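Local coordinates for protein beta-galactosidase (Marinomonas sp. ef1, PDB 6Y2K) that probably hydrolyses terminal beta-linked galactose from beta-galactosides as a hexameric, cold-active GH42 glycoside hydrolase of an Antarctic bacterium, at residues A[207-212]-A[424-429]; A[418-423]-A[472-477]; A[147-152]-A[248-253]. One frame throughout, in Å; residues are numbered along the deposited sequence.

How the contacts relate
From the N terminus, contact 3 comes first: it joins the loop 147-152, after barrel strand 134-138, to 248-253, the loop after strand 238-244 and the first residues of helix 252-256. Inside the span it closes lies 207-212, the start of helix 205-233, which contact 1 ties forward to 424-429, so contacts 3 and 1 cross. Contact 1 bridges the TIM barrel and the trimerisation domain. Contact 2 stays within that domain, setting 418-423 against 472-477; it crosses contact 1, and both use helix 418-426. Contacts 3 and 2 follow in series, yet meet in space where W422 NE1 hydrogen-bonds to T248 O.

Contact 1 of 3, residues A[207-212]-A[424-429]; sequences HRLDFQ and LDIQPQ
R208 and I426 lie alongside each other, pointing opposite ways, the arginine reaching toward the backbone at the end of helix 418-426 while the isoleucine runs back beneath it toward helix 205-233. NH2 of the arginine gives I426 O a weak, strongly bent hydrogen bond (3.0 Å, N-H...O angle 124°). Its other terminal nitrogen, NH1, donates to a water in the guanidinium plane at 2.9 Å, and the water in turn donates a hydrogen bond to D425 O at 2.8 Å. Two consecutive carbonyls of the last helical turn are thus served by one arginine, directly and through water; the positive charge probably interacts favourably with the carbonyl-rich C-terminal end of helix 418-426. The bend that carries the guanidinium over I426 lies at chi3 (64°). One face of the guanidinium takes I426 CG2, which lies 3.5 Å from its plane, off centre and nearest NH2. The longer branch of I426 goes further. Extended at chi2 (164°), it puts CD1 against the backbone of helix 205-233, 3.5 Å from L209 N, and 3.9 Å from L209 CB, whose side chain it crosses at about a right angle. I426 thus has the guanidinium against CG2 and the backbone and CB of L209 against CD1. Q427 is where the chain leaves helical geometry; its amide binds E202 and also Q361 of a second subunit. Around this junction, L209 packs on W422 of helix 418-426 and on the loop at Y504, D210 turns to K167 and Y168 at the end of helix 154-168, and I426 also touches P205 at the start of helix 205-233.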
loop_
_atom_site.group_PDB
_atom_site.type_symbol
_atom_site.label_atom_id
_atom_site.label_comp_id
_atom_site.label_asym_id
_atom_site.label_seq_id
_atom_site.Cartn_x
_atom_site.Cartn_y
_atom_site.Cartn_z
ATOM N N HIS A 207 -10.358 44.037 14.541
ATOM C CA HIS A 207 -10.547 44.811 13.316
ATOM C C HIS A 207 -11.297 43.980 12.272
ATOM O O HIS A 207 -12.281 44.442 11.683
ATOM C CB HIS A 207 -9.154 45.241 12.822
ATOM C CG HIS A 207 -9.148 46.119 11.609
ATOM N ND1 HIS A 207 -7.973 46.494 10.992
ATOM C CD2 HIS A 207 -10.148 46.694 10.898
ATOM C CE1 HIS A 207 -8.252 47.265 9.956
ATOM N NE2 HIS A 207 -9.563 47.401 9.876
ATOM N N ARG A 208 -10.844 42.748 12.066
ATOM C CA ARG A 208 -11.457 41.874 11.071
ATOM C C ARG A 208 -12.867 41.448 11.468
ATOM O O ARG A 208 -13.743 41.347 10.601
ATOM C CB ARG A 208 -10.583 40.646 10.819
ATOM C CG ARG A 208 -9.241 40.974 10.169
ATOM C CD ARG A 208 -8.321 39.763 10.119
ATOM N NE ARG A 208 -8.872 38.700 9.285
ATOM C CZ ARG A 208 -8.520 37.416 9.323
ATOM N NH1 ARG A 208 -9.123 36.559 8.496
ATOM N NH2 ARG A 208 -7.621 36.960 10.193
ATOM N N LEU A 209 -13.087 41.200 12.762
ATOM C CA LEU A 209 -14.411 40.788 13.240
ATOM C C LEU A 209 -15.458 41.912 13.133
ATOM O O LEU A 209 -16.575 41.688 12.628
ATOM C CB LEU A 209 -14.331 40.246 14.675
ATOM C CG LEU A 209 -15.630 39.694 15.265
ATOM C CD1 LEU A 209 -16.251 38.626 14.377
ATOM C CD2 LEU A 209 -15.387 39.133 16.654
ATOM N N ASP A 210 -15.105 43.104 13.610
ATOM C CA ASP A 210 -15.965 44.290 13.436
ATOM C C ASP A 210 -16.221 44.603 11.954
ATOM O O ASP A 210 -17.344 44.993 11.592
ATOM C CB ASP A 210 -15.378 45.521 14.144
ATOM C CG ASP A 210 -15.743 45.598 15.625
ATOM O OD1 ASP A 210 -16.586 44.817 16.120
ATOM O OD2 ASP A 210 -15.187 46.486 16.302
ATOM N N PHE A 211 -15.215 44.401 11.098
ATOM C CA PHE A 211 -15.419 44.577 9.660
ATOM C C PHE A 211 -16.464 43.595 9.107
ATOM O O PHE A 211 -17.355 44.000 8.344
ATOM C CB PHE A 211 -14.102 44.482 8.875
ATOM C CG PHE A 211 -14.257 44.802 7.420
ATOM C CD1 PHE A 211 -14.659 46.069 7.024
ATOM C CD2 PHE A 211 -14.032 43.836 6.448
ATOM C CE1 PHE A 211 -14.826 46.373 5.683
ATOM C CE2 PHE A 211 -14.183 44.139 5.101
ATOM C CZ PHE A 211 -14.590 45.406 4.723
ATOM N N GLN A 212 -16.370 42.320 9.505
ATOM C CA GLN A 212 -17.346 41.308 9.087
ATOM C C GLN A 212 -18.745 41.672 9.558
ATOM O O GLN A 212 -19.704 41.565 8.801
ATOM C CB GLN A 212 -16.983 39.918 9.621
ATOM C CG GLN A 212 -17.742 38.770 8.963
ATOM C CD GLN A 212 -17.071 38.230 7.706
ATOM O OE1 GLN A 212 -15.851 38.227 7.598
ATOM N NE2 GLN A 212 -17.871 37.753 6.761
ATOM N N LEU A 424 -14.129 32.343 14.915
ATOM C CA LEU A 424 -13.333 31.128 14.755
ATOM C C LEU A 424 -12.658 30.998 13.372
ATOM O O LEU A 424 -11.584 30.417 13.265
ATOM C CB LEU A 424 -14.198 29.899 15.069
ATOM C CG LEU A 424 -14.700 29.862 16.525
ATOM C CD1 LEU A 424 -15.941 29.001 16.656
ATOM C CD2 LEU A 424 -13.636 29.349 17.463
ATOM N N ASP A 425 -13.288 31.516 12.320
ATOM C CA ASP A 425 -12.661 31.551 10.987
ATOM C C ASP A 425 -11.511 32.565 10.916
ATOM O O ASP A 425 -10.574 32.390 10.136
ATOM C CB ASP A 425 -13.686 31.914 9.899
ATOM C CG ASP A 425 -14.627 30.770 9.546
ATOM O OD1 ASP A 425 -14.415 29.606 9.977
ATOM O OD2 ASP A 425 -15.587 31.061 8.797
ATOM N N ILE A 426 -11.610 33.637 11.699
ATOM C CA ILE A 426 -10.596 34.704 11.698
ATOM C C ILE A 426 -9.271 34.183 12.275
ATOM O O ILE A 426 -8.204 34.456 11.711
ATOM C CB ILE A 426 -11.135 35.998 12.383
ATOM C CG1 ILE A 426 -12.017 36.770 11.386
ATOM C CG2 ILE A 426 -10.012 36.905 12.877
ATOM C CD1 ILE A 426 -12.919 37.828 12.012
ATOM N N GLN A 427 -9.347 33.439 13.381
ATOM C CA GLN A 427 -8.175 32.729 13.934
ATOM C C GLN A 427 -8.569 31.294 14.292
ATOM O O GLN A 427 -8.979 31.017 15.429
ATOM C CB GLN A 427 -7.594 33.445 15.162
ATOM C CG GLN A 427 -6.928 34.778 14.844
ATOM C CD GLN A 427 -6.019 35.280 15.961
ATOM O OE1 GLN A 427 -6.204 34.934 17.138
ATOM N NE2 GLN A 427 -5.025 36.097 15.599
ATOM N N PRO A 428 -8.471 30.377 13.312
ATOM C CA PRO A 428 -8.784 28.976 13.604
ATOM C C PRO A 428 -7.773 28.333 14.541
ATOM O O PRO A 428 -8.139 27.398 15.262
ATOM C CB PRO A 428 -8.781 28.316 12.216
ATOM C CG PRO A 428 -7.877 29.160 11.400
ATOM C CD PRO A 428 -8.085 30.568 11.900
ATOM N N GLN A 429 -6.523 28.815 14.504
ATOM C CA GLN A 429 -5.454 28.462 15.451
ATOM C C GLN A 429 -4.852 27.059 15.213
ATOM O O GLN A 429 -3.640 26.875 15.412
ATOM C CB GLN A 429 -5.879 28.726 16.907
ATOM C CG GLN A 429 -4.866 28.367 17.990
ATOM C CD GLN A 429 -3.559 29.140 17.914
ATOM O OE1 GLN A 429 -3.479 30.222 17.322
ATOM N NE2 GLN A 429 -2.522 28.596 18.558
HETATM O O HOH W 1 -8.605 33.747 8.656
#

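Contact 2 of 3, residues A[418-423]-A[472-477]; sequences YDACWS and AQAHIT
A420 brings its helix so close to a loop that the nearest alpha carbons, those of A420 and A474, are 5.2 Å apart, yet no hydrogen bond joins the two segments. Small side chains make this possible. The methyl of A420 points at the loop and meets mostly backbone: its CB lies 3.7 Å from A472 O and 3.9 Å from A474 N, the atoms on either side of Q473. Q473 is the centre of an inverse gamma turn, and the tight bend brings A472 O and A474 N together, both facing the A420 methyl. A474 answers with its own methyl, CB to CB at 4.2 Å, and S423, one turn further along the helix, adds a looser contact: with OG anti to the backbone N (chi1 171°), the hydroxyl oxygen comes to 4.2 Å from A474 CB. The polar groups of the loop are held from other quarters. The Q473 side chain starts out away from the helix, and its NE2 makes a weak hydrogen bond to H475 O (3.5 Å) and another weak one to D417, just ahead of the helix. The backbone of A474 pairs with K500, while T477 caps helix 478-486 through L480 N. On the helix side, Y435 of helix 435-448 covers A420 and C421, and D419 makes a salt bridge to R213 of the barrel domain. Helix 418-426 and the loop follow strands 412-415 and 467-470, neighbours in a parallel sheet, so the contact lies beyond their C-terminal ends, as in the alpha/beta sandwich of the glutaminase-I-like trimerisation domain.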
loop_
_atom_site.group_PDB
_atom_site.type_symbol
_atom_site.label_atom_id
_atom_site.label_comp_id
_atom_site.label_asym_id
_atom_site.label_seq_id
_atom_site.Cartn_x
_atom_site.Cartn_y
_atom_site.Cartn_z
ATOM N N TYR A 418 -23.583 32.806 13.812
ATOM C CA TYR A 418 -22.748 33.399 12.754
ATOM C C TYR A 418 -21.575 34.220 13.317
ATOM O O TYR A 418 -20.470 34.180 12.776
ATOM C CB TYR A 418 -23.588 34.226 11.773
ATOM C CG TYR A 418 -24.451 33.358 10.892
ATOM C CD1 TYR A 418 -23.950 32.815 9.708
ATOM C CD2 TYR A 418 -25.763 33.054 11.250
ATOM C CE1 TYR A 418 -24.736 32.001 8.902
ATOM C CE2 TYR A 418 -26.557 32.242 10.450
ATOM C CZ TYR A 418 -26.036 31.717 9.279
ATOM O OH TYR A 418 -26.819 30.905 8.490
ATOM N N ASP A 419 -21.803 34.918 14.423
ATOM C CA ASP A 419 -20.739 35.698 15.037
ATOM C C ASP A 419 -19.594 34.804 15.519
ATOM O O ASP A 419 -18.426 35.149 15.332
ATOM C CB ASP A 419 -21.264 36.579 16.174
ATOM C CG ASP A 419 -20.342 37.730 16.477
ATOM O OD1 ASP A 419 -20.349 38.702 15.690
ATOM O OD2 ASP A 419 -19.607 37.658 17.492
ATOM N N ALA A 420 -19.930 33.659 16.118
ATOM C CA ALA A 420 -18.934 32.650 16.506
ATOM C C ALA A 420 -18.191 32.107 15.281
ATOM O O ALA A 420 -16.967 31.972 15.304
ATOM C CB ALA A 420 -19.585 31.501 17.273
ATOM N N CYS A 421 -18.934 31.820 14.216
ATOM C CA CYS A 421 -18.337 31.380 12.950
ATOM C C CYS A 421 -17.258 32.346 12.441
ATOM O O CYS A 421 -16.151 31.924 12.093
ATOM C CB CYS A 421 -19.418 31.198 11.882
ATOM S SG CYS A 421 -18.829 30.348 10.412
ATOM N N TRP A 422 -17.574 33.639 12.438
ATOM C CA TRP A 422 -16.628 34.680 12.010
ATOM C C TRP A 422 -15.393 34.726 12.915
ATOM O O TRP A 422 -14.259 34.731 12.426
ATOM C CB TRP A 422 -17.296 36.062 11.976
ATOM C CG TRP A 422 -18.549 36.131 11.146
ATOM C CD1 TRP A 422 -18.853 35.368 10.057
ATOM C CD2 TRP A 422 -19.647 37.038 11.318
ATOM N NE1 TRP A 422 -20.084 35.724 9.557
ATOM C CE2 TRP A 422 -20.590 36.750 10.308
ATOM C CE3 TRP A 422 -19.928 38.060 12.230
ATOM C CZ2 TRP A 422 -21.790 37.459 10.176
ATOM C CZ3 TRP A 422 -21.129 38.762 12.106
ATOM C CH2 TRP A 422 -22.045 38.453 11.083
ATOM N N SER A 423 -15.618 34.733 14.225
ATOM C CA SER A 423 -14.536 34.723 15.204
ATOM C C SER A 423 -13.572 33.549 14.974
ATOM O O SER A 423 -12.364 33.745 14.807
ATOM C CB SER A 423 -15.100 34.678 16.631
ATOM O OG SER A 423 -14.050 34.469 17.573
ATOM N N ALA A 472 -19.445 25.269 19.610
ATOM C CA ALA A 472 -18.310 26.178 19.858
ATOM C C ALA A 472 -18.812 27.619 19.956
ATOM O O ALA A 472 -18.602 28.436 19.062
ATOM C CB ALA A 472 -17.270 26.041 18.761
ATOM N N GLN A 473 -19.503 27.910 21.053
ATOM C CA GLN A 473 -20.149 29.213 21.238
ATOM C C GLN A 473 -19.097 30.179 21.785
ATOM O O GLN A 473 -19.028 30.428 22.983
ATOM C CB GLN A 473 -21.361 29.068 22.169
ATOM C CG GLN A 473 -22.269 30.285 22.252
ATOM C CD GLN A 473 -22.916 30.698 20.930
ATOM O OE1 GLN A 473 -23.142 29.848 20.074
ATOM N NE2 GLN A 473 -23.200 31.974 20.751
ATOM N N ALA A 474 -18.269 30.694 20.874
ATOM C CA ALA A 474 -17.018 31.400 21.212
ATOM C C ALA A 474 -17.220 32.535 22.211
ATOM O O ALA A 474 -16.563 32.572 23.251
ATOM C CB ALA A 474 -16.336 31.902 19.946
ATOM N N HIS A 475 -18.148 33.434 21.898
ATOM C CA HIS A 475 -18.599 34.453 22.844
ATOM C C HIS A 475 -19.998 34.135 23.359
ATOM O O HIS A 475 -20.907 33.872 22.569
ATOM C CB HIS A 475 -18.598 35.843 22.194
ATOM C CG HIS A 475 -19.147 36.918 23.083
ATOM N ND1 HIS A 475 -18.564 37.252 24.287
ATOM C CD2 HIS A 475 -20.235 37.714 22.959
ATOM C CE1 HIS A 475 -19.264 38.217 24.859
ATOM N NE2 HIS A 475 -20.286 38.509 24.077
ATOM N N ILE A 476 -20.147 34.172 24.683
ATOM C CA ILE A 476 -21.424 33.993 25.364
ATOM C C ILE A 476 -21.838 35.369 25.873
ATOM O O ILE A 476 -21.140 35.952 26.708
ATOM C CB ILE A 476 -21.301 33.037 26.583
ATOM C CG1 ILE A 476 -20.839 31.640 26.134
ATOM C CG2 ILE A 476 -22.622 32.953 27.352
ATOM C CD1 ILE A 476 -20.447 30.730 27.272
ATOM N N THR A 477 -22.969 35.876 25.381
ATOM C CA THR A 477 -23.519 37.148 25.874
ATOM C C THR A 477 -24.003 36.955 27.313
ATOM O O THR A 477 -24.326 35.834 27.708
ATOM C CB THR A 477 -24.701 37.658 25.033
ATOM O OG1 THR A 477 -25.746 36.677 25.021
ATOM C CG2 THR A 477 -24.274 37.948 23.605
#

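Contact 3 of 3, residues A[147-152]-A[248-253]; sequences DTVLSY and TAFDHH
Two loops that leave neighbouring barrel strands, 134-138 and 238-244, meet through V149 of the first and A249 and F250 of the second. V149 straddles A249. Its CG1, anti to the backbone N (chi1 176°), sits 3.4 Å from A249 O, while CG2 rests 3.8 Å from A249 CB and reaches on to F250 CD1 at 3.9 Å. That last approach is to the ring edge, close to its plane, and the two side chains cross at about a right angle. These loops belong to the C-terminal rim of the TIM barrel, the end at which enzymes of this fold carry their active sites. Replacing V149 by an alanine would remove both outer methyls and would probably open a gap beside A249 and the edge of F250. One face of the F250 ring is taken by H252, whose CE1 stands 3.5 Å above it, over its centre. ND1 of the imidazole donates to F250 O at 2.7 Å (N-H...O 136°) from above the carbonyl plane, with F250 O close to the plane of the H252 ring; together with the ring contact, this bond holds the imidazole in place. A249 O, already close to the valine methyl, takes a hydrogen bond from Q212 of helix 205-233, whose C215 packs on V149. Further along, D251, at the N-cap just before helix 252-256, accepts a hydrogen bond from K254 N at OD1.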
loop_
_atom_site.group_PDB
_atom_site.type_symbol
_atom_site.label_atom_id
_atom_site.label_comp_id
_atom_site.label_asym_id
_atom_site.label_seq_id
_atom_site.Cartn_x
_atom_site.Cartn_y
_atom_site.Cartn_z
ATOM N N ASP A 147 -18.945 35.289 -2.889
ATOM C CA ASP A 147 -18.226 36.039 -1.854
ATOM C C ASP A 147 -18.361 37.555 -2.027
ATOM O O ASP A 147 -17.366 38.294 -2.116
ATOM C CB ASP A 147 -16.754 35.593 -1.795
ATOM C CG ASP A 147 -16.612 34.080 -1.717
ATOM O OD1 ASP A 147 -17.272 33.456 -0.863
ATOM O OD2 ASP A 147 -15.851 33.516 -2.526
ATOM N N THR A 148 -19.613 38.008 -2.056
ATOM C CA THR A 148 -19.935 39.411 -2.315
ATOM C C THR A 148 -20.379 40.203 -1.070
ATOM O O THR A 148 -20.761 41.369 -1.192
ATOM C CB THR A 148 -20.968 39.541 -3.471
ATOM O OG1 THR A 148 -22.080 38.652 -3.272
ATOM C CG2 THR A 148 -20.298 39.215 -4.808
ATOM N N VAL A 149 -20.297 39.602 0.122
ATOM C CA VAL A 149 -20.573 40.328 1.368
ATOM C C VAL A 149 -19.400 41.271 1.680
ATOM O O VAL A 149 -19.592 42.480 1.809
ATOM C CB VAL A 149 -20.837 39.377 2.554
ATOM C CG1 VAL A 149 -21.029 40.157 3.850
ATOM C CG2 VAL A 149 -22.060 38.508 2.273
ATOM N N LEU A 150 -18.196 40.716 1.799
ATOM C CA LEU A 150 -16.996 41.526 2.043
ATOM C C LEU A 150 -16.566 42.205 0.742
ATOM O O LEU A 150 -16.444 41.555 -0.305
ATOM C CB LEU A 150 -15.848 40.669 2.592
ATOM C CG LEU A 150 -16.074 39.945 3.922
ATOM C CD1 LEU A 150 -14.797 39.236 4.350
ATOM C CD2 LEU A 150 -16.542 40.889 5.021
ATOM N N SER A 151 -16.403 43.521 0.804
ATOM C CA SER A 151 -15.937 44.330 -0.320
ATOM C C SER A 151 -14.997 45.384 0.233
ATOM O O SER A 151 -15.114 45.780 1.394
ATOM C CB SER A 151 -17.114 44.972 -1.057
ATOM O OG SER A 151 -16.676 45.996 -1.944
ATOM N N TYR A 152 -14.050 45.810 -0.595
ATOM C CA TYR A 152 -12.911 46.600 -0.132
ATOM C C TYR A 152 -12.736 47.869 -0.961
ATOM O O TYR A 152 -11.615 48.262 -1.304
ATOM C CB TYR A 152 -11.659 45.719 -0.151
ATOM C CG TYR A 152 -11.807 44.481 0.714
ATOM C CD1 TYR A 152 -11.474 44.511 2.066
ATOM C CD2 TYR A 152 -12.295 43.284 0.189
ATOM C CE1 TYR A 152 -11.608 43.384 2.871
ATOM C CE2 TYR A 152 -12.435 42.154 0.985
ATOM C CZ TYR A 152 -12.087 42.211 2.330
ATOM O OH TYR A 152 -12.223 41.105 3.131
ATOM N N THR A 248 -21.554 31.452 5.026
ATOM C CA THR A 248 -21.635 32.006 6.372
ATOM C C THR A 248 -21.243 33.480 6.514
ATOM O O THR A 248 -21.134 33.974 7.637
ATOM C CB THR A 248 -20.748 31.172 7.305
ATOM O OG1 THR A 248 -19.423 31.133 6.771
ATOM C CG2 THR A 248 -21.277 29.770 7.413
ATOM N N ALA A 249 -21.078 34.189 5.398
ATOM C CA ALA A 249 -20.466 35.523 5.422
ATOM C C ALA A 249 -21.354 36.654 5.951
ATOM O O ALA A 249 -20.828 37.715 6.272
ATOM C CB ALA A 249 -19.933 35.886 4.043
ATOM N N PHE A 250 -22.676 36.456 6.016
ATOM C CA PHE A 250 -23.566 37.379 6.734
ATOM C C PHE A 250 -24.442 36.631 7.741
ATOM O O PHE A 250 -24.587 35.407 7.678
ATOM C CB PHE A 250 -24.414 38.227 5.774
ATOM C CG PHE A 250 -25.473 37.461 5.031
ATOM C CD1 PHE A 250 -25.190 36.872 3.810
ATOM C CD2 PHE A 250 -26.766 37.362 5.536
ATOM C CE1 PHE A 250 -26.166 36.172 3.121
ATOM C CE2 PHE A 250 -27.750 36.661 4.845
ATOM C CZ PHE A 250 -27.453 36.076 3.635
ATOM N N ASP A 251 -25.004 37.382 8.682
ATOM C CA ASP A 251 -25.875 36.824 9.715
ATOM C C ASP A 251 -27.268 36.568 9.140
ATOM O O ASP A 251 -28.061 37.507 8.974
ATOM C CB ASP A 251 -25.919 37.783 10.911
ATOM C CG ASP A 251 -26.681 37.228 12.105
ATOM O OD1 ASP A 251 -27.436 36.246 11.960
ATOM O OD2 ASP A 251 -26.514 37.809 13.204
ATOM N N HIS A 252 -27.558 35.295 8.853
ATOM C CA HIS A 252 -28.823 34.897 8.229
ATOM C C HIS A 252 -29.997 34.965 9.213
ATOM O O HIS A 252 -31.142 35.130 8.790
ATOM C CB HIS A 252 -28.743 33.487 7.642
ATOM C CG HIS A 252 -27.776 33.342 6.503
ATOM N ND1 HIS A 252 -26.457 33.743 6.578
ATOM C CD2 HIS A 252 -27.938 32.820 5.265
ATOM C CE1 HIS A 252 -25.855 33.475 5.430
ATOM N NE2 HIS A 252 -26.730 32.910 4.618
ATOM N N HIS A 253 -29.733 34.817 10.509
ATOM C CA HIS A 253 -30.780 35.009 11.519
ATOM C C HIS A 253 -31.251 36.469 11.549
ATOM O O HIS A 253 -32.454 36.738 11.653
ATOM C CB HIS A 253 -30.304 34.605 12.920
ATOM C CG HIS A 253 -29.960 33.155 13.050
ATOM N ND1 HIS A 253 -28.664 32.704 13.179
ATOM C CD2 HIS A 253 -30.741 32.050 13.037
ATOM C CE1 HIS A 253 -28.669 31.389 13.268
ATOM N NE2 HIS A 253 -29.915 30.965 13.180
#